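PDB 4Z0V: 2',5'-phosphodiesterase 12 from Homo sapiens, which belongs to the endonuclease/exonuclease/phosphatase family, carries a separate N-terminal domain and holds a magnesium ion in its larger, DNase I-like domain. Local coordinates for residues T286-H291 with I300-A305. Residues are numbered along the deposited sequence; the frame is centred on the assembly and turned at random.
Sequences THLYWH and IQMAVA
Q301 reaches from helix 295-316 to the backbone of Y289, just past the end of strand 280-287. The two segments belong to one beta-alpha-beta unit of the DNase I-like fold, made of strand 280-287, helix 295-316 and the parallel strand 322-327.

One hydrogen bond joins the segments. Y289 N donates to Q301 OE1 at 3.0 Å. The N-H points almost straight at the oxygen (178°). It approaches within the plane of the amide carbonyl and meets one of the lone pairs of OE1. The glutamine can span the gap because its chain is extended beyond CG, with chi2 at -175°. The other end of the amide is also held: Q301 NE2 bonds to S264 OG. With both ends engaged, the amide's rotation is fixed.

Van der Waals contacts add to this bond. L288 and Q301 run past each other in opposite directions. L288 CD2 lies 3.9 Å from Q301 CB. The leucine also lies beside the amide oxygen, with L288 CB 3.6 Å from Q301 OE1. The other leucine methyl, L288 CD1, meets M302 CE at 4.2 Å. M302 gets there by bending, with chi2 and chi3 both near +50°. M336 of helix 335-342 touches both L288 and M302, and F232 also packs on L288.

Two arginines hold the chain after the strand: R298 NH2 bonds to the carbonyl oxygens of Y289 and H291, and R262 makes a cation-pi contact with the Y289 ring. The ring turns away from the helix, but Y289 CB stays close, 3.6 Å from Q301 OE1. On one face of the Y289 ring, H291 N sits over the centre, 3.9 Å above the plane.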
loop_
_atom_site.group_PDB
_atom_site.type_symbol
_atom_site.label_atom_id
_atom_site.label_comp_id
_atom_site.label_asym_id
_atom_site.label_seq_id
_atom_site.Cartn_x
_atom_site.Cartn_y
_atom_site.Cartn_z
ATOM N N THR A 286 -7.558 -4.533 3.019
ATOM C CA THR A 286 -8.006 -4.331 4.403
ATOM C C THR A 286 -6.844 -4.368 5.385
ATOM O O THR A 286 -5.707 -4.678 5.033
ATOM C CB THR A 286 -9.070 -5.414 4.806
ATOM O OG1 THR A 286 -9.750 -4.984 5.994
ATOM C CG2 THR A 286 -8.444 -6.814 5.055
ATOM N N HIS A 287 -7.153 -3.987 6.629
ATOM C CA HIS A 287 -6.253 -4.057 7.774
ATOM C C HIS A 287 -7.127 -4.547 8.914
ATOM O O HIS A 287 -7.973 -3.787 9.394
ATOM C CB HIS A 287 -5.621 -2.674 8.053
ATOM C CG HIS A 287 -4.515 -2.712 9.070
ATOM N ND1 HIS A 287 -3.848 -1.551 9.439
ATOM C CD2 HIS A 287 -4.005 -3.752 9.779
ATOM C CE1 HIS A 287 -2.954 -1.915 10.352
ATOM N NE2 HIS A 287 -2.999 -3.228 10.587
ATOM N N LEU A 288 -7.033 -5.863 9.249
ATOM C CA LEU A 288 -7.949 -6.421 10.233
ATOM C C LEU A 288 -7.502 -6.067 11.631
ATOM O O LEU A 288 -6.381 -5.606 11.817
ATOM C CB LEU A 288 -8.085 -7.940 10.103
ATOM C CG LEU A 288 -8.670 -8.489 8.789
ATOM C CD1 LEU A 288 -8.875 -10.011 8.889
ATOM C CD2 LEU A 288 -9.998 -7.799 8.398
ATOM N N TYR A 289 -8.409 -6.261 12.605
ATOM C CA TYR A 289 -8.126 -5.983 14.018
ATOM C C TYR A 289 -6.798 -6.645 14.421
ATOM O O TYR A 289 -6.519 -7.763 14.013
ATOM C CB TYR A 289 -9.267 -6.486 14.860
ATOM C CG TYR A 289 -9.058 -6.230 16.334
ATOM C CD1 TYR A 289 -8.716 -4.961 16.803
ATOM C CD2 TYR A 289 -9.246 -7.244 17.261
ATOM C CE1 TYR A 289 -8.560 -4.717 18.170
ATOM C CE2 TYR A 289 -9.093 -7.011 18.626
ATOM C CZ TYR A 289 -8.775 -5.740 19.076
ATOM O OH TYR A 289 -8.642 -5.533 20.428
ATOM N N TRP A 290 -5.975 -5.932 15.173
ATOM C CA TRP A 290 -4.598 -6.313 15.453
ATOM C C TRP A 290 -4.340 -7.154 16.709
ATOM O O TRP A 290 -3.285 -7.779 16.763
ATOM C CB TRP A 290 -3.755 -5.022 15.586
ATOM C CG TRP A 290 -4.167 -4.198 16.774
ATOM C CD1 TRP A 290 -5.222 -3.335 16.845
ATOM C CD2 TRP A 290 -3.619 -4.272 18.102
ATOM N NE1 TRP A 290 -5.339 -2.837 18.117
ATOM C CE2 TRP A 290 -4.384 -3.414 18.917
ATOM C CE3 TRP A 290 -2.552 -4.981 18.681
ATOM C CZ2 TRP A 290 -4.106 -3.228 20.275
ATOM C CZ3 TRP A 290 -2.293 -4.818 20.036
ATOM C CH2 TRP A 290 -3.062 -3.950 20.815
ATOM N N HIS A 291 -5.185 -7.069 17.744
ATOM C CA HIS A 291 -4.881 -7.713 19.033
ATOM C C HIS A 291 -4.525 -9.198 18.912
ATOM O O HIS A 291 -5.248 -9.941 18.258
ATOM C CB HIS A 291 -6.015 -7.538 20.058
ATOM C CG HIS A 291 -5.536 -7.654 21.477
ATOM N ND1 HIS A 291 -5.398 -8.884 22.086
ATOM C CD2 HIS A 291 -5.161 -6.689 22.352
ATOM C CE1 HIS A 291 -4.935 -8.639 23.305
ATOM N NE2 HIS A 291 -4.786 -7.335 23.520
ATOM N N ILE A 300 -14.717 -13.120 12.181
ATOM C CA ILE A 300 -16.008 -12.487 11.874
ATOM C C ILE A 300 -15.779 -11.375 10.852
ATOM O O ILE A 300 -16.552 -11.270 9.895
ATOM C CB ILE A 300 -16.765 -12.024 13.141
ATOM C CG1 ILE A 300 -17.262 -13.277 13.937
ATOM C CG2 ILE A 300 -17.972 -11.123 12.780
ATOM C CD1 ILE A 300 -17.386 -13.037 15.337
ATOM N N GLN A 301 -14.690 -10.604 11.002
ATOM C CA GLN A 301 -14.397 -9.546 10.012
ATOM C C GLN A 301 -14.183 -10.146 8.607
ATOM O O GLN A 301 -14.735 -9.630 7.616
ATOM C CB GLN A 301 -13.182 -8.713 10.433
ATOM C CG GLN A 301 -13.441 -7.873 11.653
ATOM C CD GLN A 301 -12.312 -6.944 12.024
ATOM O OE1 GLN A 301 -11.123 -7.253 11.832
ATOM N NE2 GLN A 301 -12.654 -5.857 12.723
ATOM N N MET A 302 -13.440 -11.263 8.531
ATOM C CA MET A 302 -13.194 -11.959 7.265
ATOM C C MET A 302 -14.513 -12.493 6.670
ATOM O O MET A 302 -14.715 -12.385 5.459
ATOM C CB MET A 302 -12.156 -13.090 7.459
ATOM C CG MET A 302 -11.851 -13.909 6.185
ATOM S SD MET A 302 -11.333 -12.921 4.746
ATOM C CE MET A 302 -10.093 -12.015 5.392
ATOM N N ALA A 303 -15.417 -13.025 7.504
ATOM C CA ALA A 303 -16.713 -13.535 7.025
ATOM C C ALA A 303 -17.551 -12.386 6.400
ATOM O O ALA A 303 -18.151 -12.573 5.331
ATOM C CB ALA A 303 -17.472 -14.177 8.179
ATOM N N VAL A 304 -17.526 -11.192 7.032
ATOM C CA VAL A 304 -18.217 -9.992 6.501
ATOM C C VAL A 304 -17.545 -9.608 5.174
ATOM O O VAL A 304 -18.239 -9.313 4.185
ATOM C CB VAL A 304 -18.185 -8.797 7.492
ATOM C CG1 VAL A 304 -18.745 -7.511 6.847
ATOM C CG2 VAL A 304 -18.932 -9.109 8.789
ATOM N N ALA A 305 -16.200 -9.540 5.185
ATOM C CA ALA A 305 -15.442 -9.127 3.987
ATOM C C ALA A 305 -15.766 -10.017 2.811
ATOM O O ALA A 305 -16.048 -9.512 1.730
ATOM C CB ALA A 305 -13.929 -9.149 4.257
#